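Local structure of glideosome-associated protein 50 (Plasmodium falciparum 3D7, 3TGH) at residues Thr36-Pro41 with Met74-Val79; Arg5-Gly10 with Phe276-Leu281; Tyr128-His133 with Ala152-Ile157. The protein is a component of the glideosome, the inner membrane complex machinery of parasite gliding motility and host cell invasion, and may help to assemble and anchor it there. All blocks are in the same frame, centred on the assembly; numbering follows the deposited sequence. Where two conformers were deposited one is given.

Contact 1. Residues Thr36-Pro41 with Met74-Val79; sequences TFIVSP and MPFFTV
The carbonyl oxygen of I38 is gripped twice from the next strand: F77 N donates to I38 O at 2.8 Å, and the CA-H of F76 adds a weaker contact. F77 O repeats the pattern further along, taking S40 N through a more bent bond (142°) and the CA-H of V39, whose CA comes within 3.2 Å of F77 O. With I38 N bonded to P75 O at 2.9 Å, these contacts tie strands 37-40 and 75-78 into a parallel pair.

V39 and F77 point to one face of the sheet. Here F77 turns its ring edge toward the face of the F37 ring in an offset edge-to-face pair, planes 83° apart, with F77 CE2 3.7 Å from F37 CD1. Farther out, F77 stacks on Y130, while F6 and F154 also meet the F37 ring.

I38, S40, F76 and T78 point to the other face. F76 has its CG anti to the backbone N (chi1 -173°), and its ring touches two side chains of the other strand: F76 CD1 lies 3.7 Å from I38 CG2, and F76 CZ is 3.7 Å from S40 CB. The I38 and M74 side chains cross at about a right angle, with I38 CG1 4.0 Å from M74 SD, and both pack on helix 17-32.

The hydroxyls at the C-terminal end are buried but have partners: S40 OG bonds L9 O and W12 NE1, and T78 OG1 bonds N44 OD1. The chemistry thus passes from apolar packing to a polar strand end, and P41 just beyond it has its side chain about 8 Å from that of H233, a metal ligand; this is consistent with a metallophosphoesterase fold, whose metal site lies at the C-terminal ends of the central strands.

Contact 2. Residues Arg5-Gly10 with Phe276-Leu281; sequences RFASLG and FCVHEL
From R5 to S8 the chain runs antiparallel to F276-L281, with F6/H279 and S8/C277 as hydrogen-bonded pairs and R5/E280 and A7/V278 as non-hydrogen-bonded ones; H279 N to F6 O, at 2.8 Å, is the shortest of the four backbone bonds.

H279 is the pivot of the side chains. Its NE2 meets S8 OG at 2.8 Å, and T288 bonds its ND1. H279 CB sits 3.5 Å above one face of the F6 ring, toward the rim. The two rings are nearly parallel (18°) but slid apart, with little overlap, although F6 CE1 reaches within 3.3 Å of H279 CD2. L281 CD1 closes on the F6 ring edge, 3.7 Å from CE2.

On the face of R5 and A7, the extended R5 side chain lies alongside E280. In the conformer given, E280 OE2 hangs 3.8 Å above the centre of the guanidinium, whose own N-H groups turn to Q3 and the carbonyl of E33. This long salt bridge of R5 NE with E280 OE2 would therefore act through charge alone, and E280 OE2 also pairs with K289. S8 OG and T288 OG1 between them engage both nitrogens of the buried H279, fixing its ring inside a largely apolar layer.

Contact 3. Residues Tyr128-His133 with Ala152-Ile157; sequences YHYFTH and AAFIFI
This is a β-hairpin contact: strand 128-136, outermost in its sheet within the chain, lies antiparallel against strand 148-156, which passes the sheet on to strand 192-196. Y128/F156, Y130/F154 and T132/A152 are hydrogen-bonded pairs, each with two N-H to O bonds, six in all; Y130 N to F154 O measures 2.8 Å.

One face carries a run of aromatic rings. Y128 and F156 form an offset stack with planes 10° apart, the shortest approach being 3.4 Å between Y128 CE2 and F156 CD1. F156 CB also lies 3.7 Å above the Y128 ring, toward its rim. Y128 CG stands between its own backbone N and carbonyl carbon (chi1 63°), and the ring comes over its neighbour on the other strand. Its hydroxyl lies over the F156 ring toward the rim and bonds the carbonyl of T78, so the tyrosine is held both by its face and by its tip. Y130 and F154 lie side by side, pointing the same way, with Y130 CD2 4.0 Å from F154 CD1. Y130 CB and T132 CG2 come to the edges of the F156 and F154 rings, respectively.

On the opposite face, A153 CB sits 3.6 Å above the F131 ring in a CH-pi contact. Helix 169-189 packs on this side: F131 touches I189, I155 meets L179 and L183, and H129 ND1 bonds Q182.

A hairpin with its aromatic face turned inward and its other face against a helix fits the edge of one sheet in the α/β sandwich of calcineurin-like metallophosphoesterases, two β-sheets packed face to face with helices on the outside.

Contacts 1 and 2, with centres about 9 Å apart, are neighbours in one mixed sheet: strands 75-78, 37-40, 4-8 and 275-282 stand side by side, joined where V39 N bonds A7 O. Contact 3 belongs to the second sheet, its centre about 11 Å from that of contact 1 and 14 Å from that of contact 2. Along the chain contact 1 closes before contact 3 opens, and both are nested inside the long loop that contact 2 closes. The sheets meet mainly through aromatic side chains, F154 against F6 and F37, and F156 against CB of F77, so the three contacts share the hydrophobic core of the two-sheet phosphatase fold.

Contact 1. Residues Thr36-Pro41 with Met74-Val79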
loop_
_atom_site.group_PDB
_atom_site.type_symbol
_atom_site.label_atom_id
_atom_site.label_comp_id
_atom_site.label_asym_id
_atom_site.label_seq_id
_atom_site.Cartn_x
_atom_site.Cartn_y
_atom_site.Cartn_z
ATOM N N THR A 36 4.108 -4.780 -13.042
ATOM C CA THR A 36 4.613 -3.499 -13.562
ATOM C C THR A 36 4.837 -2.394 -12.515
ATOM O O THR A 36 5.458 -1.378 -12.819
ATOM C CB THR A 36 3.724 -2.971 -14.693
ATOM O OG1 THR A 36 2.384 -2.824 -14.216
ATOM C CG2 THR A 36 3.755 -3.943 -15.884
ATOM N N PHE A 37 4.355 -2.590 -11.290
ATOM C CA PHE A 37 4.740 -1.721 -10.179
ATOM C C PHE A 37 4.488 -2.392 -8.838
ATOM O O PHE A 37 3.819 -3.421 -8.759
ATOM C CB PHE A 37 4.060 -0.343 -10.237
ATOM C CG PHE A 37 2.560 -0.381 -10.153
ATOM C CD1 PHE A 37 1.911 -0.225 -8.931
ATOM C CD2 PHE A 37 1.795 -0.541 -11.301
ATOM C CE1 PHE A 37 0.520 -0.238 -8.856
ATOM C CE2 PHE A 37 0.413 -0.561 -11.235
ATOM C CZ PHE A 37 -0.225 -0.401 -10.002
ATOM N N ILE A 38 5.083 -1.811 -7.810
ATOM C CA ILE A 38 5.008 -2.331 -6.451
ATOM C C ILE A 38 4.382 -1.261 -5.570
ATOM O O ILE A 38 4.657 -0.067 -5.731
ATOM C CB ILE A 38 6.418 -2.684 -5.917
ATOM C CG1 ILE A 38 7.103 -3.721 -6.820
ATOM C CG2 ILE A 38 6.352 -3.176 -4.470
ATOM C CD1 ILE A 38 8.634 -3.685 -6.730
ATOM N N VAL A 39 3.538 -1.682 -4.630
ATOM C CA VAL A 39 3.087 -0.810 -3.561
ATOM C C VAL A 39 3.604 -1.379 -2.248
ATOM O O VAL A 39 3.766 -2.597 -2.113
ATOM C CB VAL A 39 1.544 -0.655 -3.494
ATOM C CG1 VAL A 39 0.985 -0.112 -4.813
ATOM C CG2 VAL A 39 0.864 -1.977 -3.115
ATOM N N SER A 40 3.851 -0.508 -1.279
ATOM C CA SER A 40 4.385 -0.944 0.012
ATOM C C SER A 40 3.555 -0.449 1.188
ATOM O O SER A 40 3.700 0.700 1.595
ATOM C CB SER A 40 5.831 -0.482 0.160
ATOM O OG SER A 40 6.383 -0.930 1.388
ATOM N N PRO A 41 2.663 -1.310 1.718
ATOM C CA PRO A 41 1.942 -0.968 2.927
ATOM C C PRO A 41 2.842 -1.124 4.146
ATOM O O PRO A 41 4.021 -1.454 4.023
ATOM C CB PRO A 41 0.790 -1.977 2.934
ATOM C CG PRO A 41 1.371 -3.184 2.324
ATOM C CD PRO A 41 2.315 -2.672 1.257
ATOM N N MET A 74 11.085 -0.508 -11.715
ATOM C CA MET A 74 9.683 -0.132 -11.821
ATOM C C MET A 74 9.333 0.717 -10.596
ATOM O O MET A 74 10.103 0.753 -9.635
ATOM C CB MET A 74 8.813 -1.391 -11.848
ATOM C CG MET A 74 8.919 -2.255 -10.589
ATOM S SD MET A 74 7.994 -3.796 -10.731
ATOM C CE MET A 74 8.978 -4.646 -11.976
ATOM N N PRO A 75 8.181 1.404 -10.617
ATOM C CA PRO A 75 7.798 2.215 -9.463
ATOM C C PRO A 75 7.612 1.392 -8.202
ATOM O O PRO A 75 7.119 0.272 -8.274
ATOM C CB PRO A 75 6.457 2.824 -9.891
ATOM C CG PRO A 75 6.512 2.825 -11.369
ATOM C CD PRO A 75 7.227 1.564 -11.726
ATOM N N PHE A 76 8.034 1.966 -7.078
ATOM C CA PHE A 76 7.856 1.418 -5.736
ATOM C C PHE A 76 7.115 2.501 -4.944
ATOM O O PHE A 76 7.742 3.417 -4.381
ATOM C CB PHE A 76 9.233 1.118 -5.137
ATOM C CG PHE A 76 9.192 0.395 -3.815
ATOM C CD1 PHE A 76 9.196 -0.993 -3.768
ATOM C CD2 PHE A 76 9.228 1.098 -2.626
ATOM C CE1 PHE A 76 9.186 -1.663 -2.550
ATOM C CE2 PHE A 76 9.212 0.429 -1.400
ATOM C CZ PHE A 76 9.185 -0.948 -1.372
ATOM N N PHE A 77 5.781 2.427 -4.960
ATOM C CA PHE A 77 4.918 3.433 -4.346
ATOM C C PHE A 77 4.815 3.069 -2.880
ATOM O O PHE A 77 4.244 2.024 -2.537
ATOM C CB PHE A 77 3.506 3.420 -4.935
ATOM C CG PHE A 77 3.432 3.812 -6.388
ATOM C CD1 PHE A 77 3.544 5.138 -6.767
ATOM C CD2 PHE A 77 3.198 2.857 -7.364
ATOM C CE1 PHE A 77 3.466 5.498 -8.108
ATOM C CE2 PHE A 77 3.122 3.211 -8.702
ATOM C CZ PHE A 77 3.254 4.531 -9.072
ATOM N N THR A 78 5.364 3.910 -2.020
ATOM C CA THR A 78 5.392 3.581 -0.611
ATOM C C THR A 78 4.764 4.648 0.275
ATOM O O THR A 78 4.442 5.747 -0.166
ATOM C CB THR A 78 6.822 3.234 -0.156
ATOM O OG1 THR A 78 6.749 2.650 1.151
ATOM C CG2 THR A 78 7.714 4.460 -0.128
ATOM N N VAL A 79 4.518 4.259 1.524
ATOM C CA VAL A 79 4.067 5.157 2.570
ATOM C C VAL A 79 4.883 4.852 3.819
ATOM O O VAL A 79 5.565 3.830 3.893
ATOM C CB VAL A 79 2.580 4.936 2.933
ATOM C CG1 VAL A 79 1.677 5.327 1.776
ATOM C CG2 VAL A 79 2.335 3.478 3.340
#

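Contact 2. Residues Arg5-Gly10 with Phe276-Leu281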
loop_
_atom_site.group_PDB
_atom_site.type_symbol
_atom_site.label_atom_id
_atom_site.label_comp_id
_atom_site.label_asym_id
_atom_site.label_seq_id
_atom_site.Cartn_x
_atom_site.Cartn_y
_atom_site.Cartn_z
ATOM N N ARG A 5 -1.166 -5.502 -13.299
ATOM C CA ARG A 5 -0.603 -6.361 -12.267
ATOM C C ARG A 5 0.419 -5.633 -11.419
ATOM O O ARG A 5 1.367 -5.024 -11.940
ATOM C CB ARG A 5 0.041 -7.582 -12.906
ATOM C CG ARG A 5 -0.978 -8.464 -13.606
ATOM C CD ARG A 5 -0.348 -9.743 -14.080
ATOM N NE ARG A 5 -1.339 -10.675 -14.609
ATOM C CZ ARG A 5 -1.064 -11.905 -15.039
ATOM N NH1 ARG A 5 0.183 -12.368 -15.022
ATOM N NH2 ARG A 5 -2.045 -12.676 -15.493
ATOM N N PHE A 6 0.231 -5.726 -10.105
ATOM C CA PHE A 6 1.110 -5.084 -9.158
ATOM C C PHE A 6 1.332 -6.001 -7.966
ATOM O O PHE A 6 0.571 -6.944 -7.754
ATOM C CB PHE A 6 0.571 -3.695 -8.761
ATOM C CG PHE A 6 -0.650 -3.717 -7.889
ATOM C CD1 PHE A 6 -0.523 -3.634 -6.503
ATOM C CD2 PHE A 6 -1.924 -3.800 -8.439
ATOM C CE1 PHE A 6 -1.649 -3.629 -5.683
ATOM C CE2 PHE A 6 -3.061 -3.798 -7.618
ATOM C CZ PHE A 6 -2.916 -3.715 -6.242
ATOM N N ALA A 7 2.417 -5.761 -7.243
ATOM C CA ALA A 7 2.751 -6.534 -6.058
ATOM C C ALA A 7 2.704 -5.640 -4.830
ATOM O O ALA A 7 2.868 -4.424 -4.932
ATOM C CB ALA A 7 4.141 -7.167 -6.203
ATOM N N SER A 8 2.460 -6.253 -3.671
ATOM C CA SER A 8 2.471 -5.563 -2.385
ATOM C C SER A 8 3.519 -6.205 -1.486
ATOM O O SER A 8 3.569 -7.432 -1.376
ATOM C CB SER A 8 1.107 -5.670 -1.690
ATOM O OG SER A 8 0.109 -4.935 -2.371
ATOM N N LEU A 9 4.339 -5.369 -0.846
ATOM C CA LEU A 9 5.391 -5.807 0.067
ATOM C C LEU A 9 5.420 -4.867 1.277
ATOM O O LEU A 9 5.633 -3.672 1.125
ATOM C CB LEU A 9 6.747 -5.773 -0.645
ATOM C CG LEU A 9 7.940 -6.231 0.202
ATOM C CD1 LEU A 9 7.903 -7.750 0.408
ATOM C CD2 LEU A 9 9.250 -5.774 -0.430
ATOM N N GLY A 10 5.207 -5.393 2.477
ATOM C CA GLY A 10 5.090 -4.533 3.664
ATOM C C GLY A 10 6.049 -4.862 4.787
ATOM O O GLY A 10 6.416 -6.021 4.974
ATOM N N PHE A 276 4.413 -12.109 0.557
ATOM C CA PHE A 276 3.985 -10.911 -0.156
ATOM C C PHE A 276 2.735 -11.235 -0.962
ATOM O O PHE A 276 2.310 -12.397 -1.013
ATOM C CB PHE A 276 5.118 -10.404 -1.067
ATOM C CG PHE A 276 5.579 -11.410 -2.095
ATOM C CD1 PHE A 276 5.001 -11.452 -3.358
ATOM C CD2 PHE A 276 6.600 -12.299 -1.804
ATOM C CE1 PHE A 276 5.411 -12.387 -4.296
ATOM C CE2 PHE A 276 7.029 -13.228 -2.733
ATOM C CZ PHE A 276 6.441 -13.273 -3.986
ATOM N N CYS A 277 2.157 -10.221 -1.605
ATOM C CA CYS A 277 0.988 -10.416 -2.461
ATOM C C CYS A 277 1.241 -9.991 -3.894
ATOM O O CYS A 277 2.015 -9.066 -4.145
ATOM C CB CYS A 277 -0.181 -9.588 -1.962
ATOM S SG CYS A 277 -0.794 -10.083 -0.391
ATOM N N VAL A 278 0.555 -10.654 -4.817
ATOM C CA VAL A 278 0.483 -10.215 -6.197
ATOM C C VAL A 278 -0.995 -10.027 -6.547
ATOM O O VAL A 278 -1.831 -10.880 -6.237
ATOM C CB VAL A 278 1.156 -11.214 -7.146
ATOM C CG1 VAL A 278 1.002 -10.752 -8.592
ATOM C CG2 VAL A 278 2.632 -11.367 -6.779
ATOM N N HIS A 279 -1.314 -8.900 -7.175
ATOM C CA HIS A 279 -2.698 -8.527 -7.449
ATOM C C HIS A 279 -2.857 -8.343 -8.944
ATOM O O HIS A 279 -1.974 -7.796 -9.594
ATOM C CB HIS A 279 -3.073 -7.220 -6.754
ATOM C CG HIS A 279 -2.676 -7.147 -5.315
ATOM N ND1 HIS A 279 -3.531 -7.475 -4.287
ATOM C CD2 HIS A 279 -1.517 -6.757 -4.731
ATOM C CE1 HIS A 279 -2.916 -7.295 -3.130
ATOM N NE2 HIS A 279 -1.692 -6.860 -3.374
ATOM N N GLU A 280 -3.991 -8.790 -9.469
ATOM C CA GLU A 280 -4.289 -8.695 -10.893
ATOM C C GLU A 280 -5.658 -8.024 -11.085
ATOM O O GLU A 280 -6.677 -8.536 -10.615
ATOM C CB GLU A 280 -4.280 -10.097 -11.525
ATOM C CG GLU A 280 -2.988 -10.909 -11.271
ATOM C CD GLU A 280 -3.098 -12.401 -11.619
ATOM O OE1 GLU A 280 -4.198 -12.891 -11.959
ATOM O OE2 GLU A 280 -2.062 -13.094 -11.541
ATOM N N LEU A 281 -5.678 -6.877 -11.761
ATOM C CA LEU A 281 -6.928 -6.194 -12.107
ATOM C C LEU A 281 -7.294 -6.584 -13.530
ATOM O O LEU A 281 -6.443 -6.532 -14.423
ATOM C CB LEU A 281 -6.782 -4.676 -12.034
ATOM C CG LEU A 281 -6.867 -3.980 -10.673
ATOM C CD1 LEU A 281 -6.028 -4.664 -9.640
ATOM C CD2 LEU A 281 -6.464 -2.518 -10.824
#

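Contact 3. Residues Tyr128-His133 with Ala152-Ile157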
loop_
_atom_site.group_PDB
_atom_site.type_symbol
_atom_site.label_atom_id
_atom_site.label_comp_id
_atom_site.label_asym_id
_atom_site.label_seq_id
_atom_site.Cartn_x
_atom_site.Cartn_y
_atom_site.Cartn_z
ATOM N N TYR A 128 -0.852 10.655 -0.770
ATOM C CA TYR A 128 -0.904 11.022 -2.195
ATOM C C TYR A 128 -1.791 10.040 -2.969
ATOM O O TYR A 128 -2.459 9.182 -2.377
ATOM C CB TYR A 128 0.522 11.100 -2.795
ATOM C CG TYR A 128 1.303 9.793 -2.797
ATOM C CD1 TYR A 128 1.974 9.362 -1.659
ATOM C CD2 TYR A 128 1.392 9.006 -3.953
ATOM C CE1 TYR A 128 2.670 8.173 -1.639
ATOM C CE2 TYR A 128 2.107 7.813 -3.958
ATOM C CZ TYR A 128 2.732 7.393 -2.786
ATOM O OH TYR A 128 3.448 6.221 -2.777
ATOM N N HIS A 129 -1.831 10.182 -4.289
ATOM C CA HIS A 129 -2.640 9.296 -5.131
ATOM C C HIS A 129 -1.939 9.037 -6.442
ATOM O O HIS A 129 -1.048 9.792 -6.833
ATOM C CB HIS A 129 -4.009 9.915 -5.402
ATOM C CG HIS A 129 -3.929 11.327 -5.882
ATOM N ND1 HIS A 129 -4.072 12.405 -5.038
ATOM C CD2 HIS A 129 -3.649 11.841 -7.105
ATOM C CE1 HIS A 129 -3.930 13.523 -5.727
ATOM N NE2 HIS A 129 -3.678 13.209 -6.985
ATOM N N TYR A 130 -2.363 7.967 -7.105
ATOM C CA TYR A 130 -1.872 7.578 -8.421
ATOM C C TYR A 130 -3.067 7.013 -9.184
ATOM O O TYR A 130 -3.656 6.009 -8.792
ATOM C CB TYR A 130 -0.762 6.534 -8.278
ATOM C CG TYR A 130 -0.332 5.868 -9.568
ATOM C CD1 TYR A 130 0.215 6.610 -10.607
ATOM C CD2 TYR A 130 -0.439 4.483 -9.732
ATOM C CE1 TYR A 130 0.623 5.998 -11.795
ATOM C CE2 TYR A 130 -0.036 3.862 -10.913
ATOM C CZ TYR A 130 0.493 4.625 -11.937
ATOM O OH TYR A 130 0.896 4.009 -13.099
ATOM N N PHE A 131 -3.450 7.694 -10.254
ATOM C CA PHE A 131 -4.564 7.259 -11.083
ATOM C C PHE A 131 -3.986 6.719 -12.369
ATOM O O PHE A 131 -3.118 7.351 -12.973
ATOM C CB PHE A 131 -5.489 8.433 -11.405
ATOM C CG PHE A 131 -6.450 8.774 -10.305
ATOM C CD1 PHE A 131 -6.001 9.330 -9.117
ATOM C CD2 PHE A 131 -7.813 8.571 -10.471
ATOM C CE1 PHE A 131 -6.894 9.646 -8.097
ATOM C CE2 PHE A 131 -8.709 8.894 -9.460
ATOM C CZ PHE A 131 -8.251 9.435 -8.276
ATOM N N THR A 132 -4.465 5.557 -12.787
ATOM C CA THR A 132 -3.994 4.938 -14.010
ATOM C C THR A 132 -5.152 4.242 -14.730
ATOM O O THR A 132 -6.301 4.303 -14.291
ATOM C CB THR A 132 -2.825 3.969 -13.727
ATOM O OG1 THR A 132 -2.232 3.557 -14.966
ATOM C CG2 THR A 132 -3.288 2.750 -12.912
ATOM N N HIS A 133 -4.844 3.615 -15.857
ATOM C CA HIS A 133 -5.857 2.946 -16.662
ATOM C C HIS A 133 -5.221 1.865 -17.521
ATOM O O HIS A 133 -4.009 1.879 -17.752
ATOM C CB HIS A 133 -6.572 3.958 -17.557
ATOM C CG HIS A 133 -5.658 4.662 -18.512
ATOM N ND1 HIS A 133 -5.536 4.292 -19.832
ATOM C CD2 HIS A 133 -4.802 5.695 -18.330
ATOM C CE1 HIS A 133 -4.654 5.074 -20.428
ATOM N NE2 HIS A 133 -4.192 5.933 -19.538
ATOM N N ALA A 152 -8.056 2.743 -12.640
ATOM C CA ALA A 152 -7.752 2.329 -11.273
ATOM C C ALA A 152 -7.196 3.510 -10.492
ATOM O O ALA A 152 -6.258 4.177 -10.948
ATOM C CB ALA A 152 -6.750 1.185 -11.274
ATOM N N ALA A 153 -7.785 3.772 -9.326
ATOM C CA ALA A 153 -7.303 4.806 -8.428
ATOM C C ALA A 153 -6.594 4.153 -7.246
ATOM O O ALA A 153 -7.179 3.343 -6.551
ATOM C CB ALA A 153 -8.447 5.672 -7.948
ATOM N N PHE A 154 -5.328 4.505 -7.061
ATOM C CA PHE A 154 -4.536 4.086 -5.911
ATOM C C PHE A 154 -4.392 5.283 -4.991
ATOM O O PHE A 154 -3.893 6.336 -5.400
ATOM C CB PHE A 154 -3.167 3.580 -6.374
ATOM C CG PHE A 154 -3.234 2.270 -7.097
ATOM C CD1 PHE A 154 -3.520 2.221 -8.446
ATOM C CD2 PHE A 154 -3.039 1.072 -6.414
ATOM C CE1 PHE A 154 -3.594 0.998 -9.113
ATOM C CE2 PHE A 154 -3.115 -0.146 -7.074
ATOM C CZ PHE A 154 -3.392 -0.183 -8.421
ATOM N N ILE A 155 -4.868 5.139 -3.756
ATOM C CA ILE A 155 -4.823 6.211 -2.778
ATOM C C ILE A 155 -3.910 5.771 -1.629
ATOM O O ILE A 155 -4.081 4.686 -1.048
ATOM C CB ILE A 155 -6.225 6.571 -2.281
ATOM C CG1 ILE A 155 -7.042 7.157 -3.449
ATOM C CG2 ILE A 155 -6.156 7.577 -1.118
ATOM C CD1 ILE A 155 -8.546 7.151 -3.209
ATOM N N PHE A 156 -2.914 6.596 -1.340
ATOM C CA PHE A 156 -1.903 6.272 -0.336
ATOM C C PHE A 156 -2.099 7.162 0.874
ATOM O O PHE A 156 -2.102 8.390 0.763
ATOM C CB PHE A 156 -0.494 6.429 -0.918
ATOM C CG PHE A 156 -0.224 5.510 -2.072
ATOM C CD1 PHE A 156 -0.596 5.869 -3.366
ATOM C CD2 PHE A 156 0.362 4.263 -1.865
ATOM C CE1 PHE A 156 -0.370 5.001 -4.443
ATOM C CE2 PHE A 156 0.585 3.400 -2.921
ATOM C CZ PHE A 156 0.202 3.767 -4.219
ATOM N N ILE A 157 -2.266 6.539 2.038
ATOM C CA ILE A 157 -2.533 7.275 3.275
ATOM C C ILE A 157 -1.445 7.048 4.312
ATOM O O ILE A 157 -0.776 6.011 4.311
ATOM C CB ILE A 157 -3.919 6.912 3.888
ATOM C CG1 ILE A 157 -4.030 5.425 4.213
ATOM C CG2 ILE A 157 -5.041 7.290 2.936
ATOM C CD1 ILE A 157 -5.342 5.060 4.956
#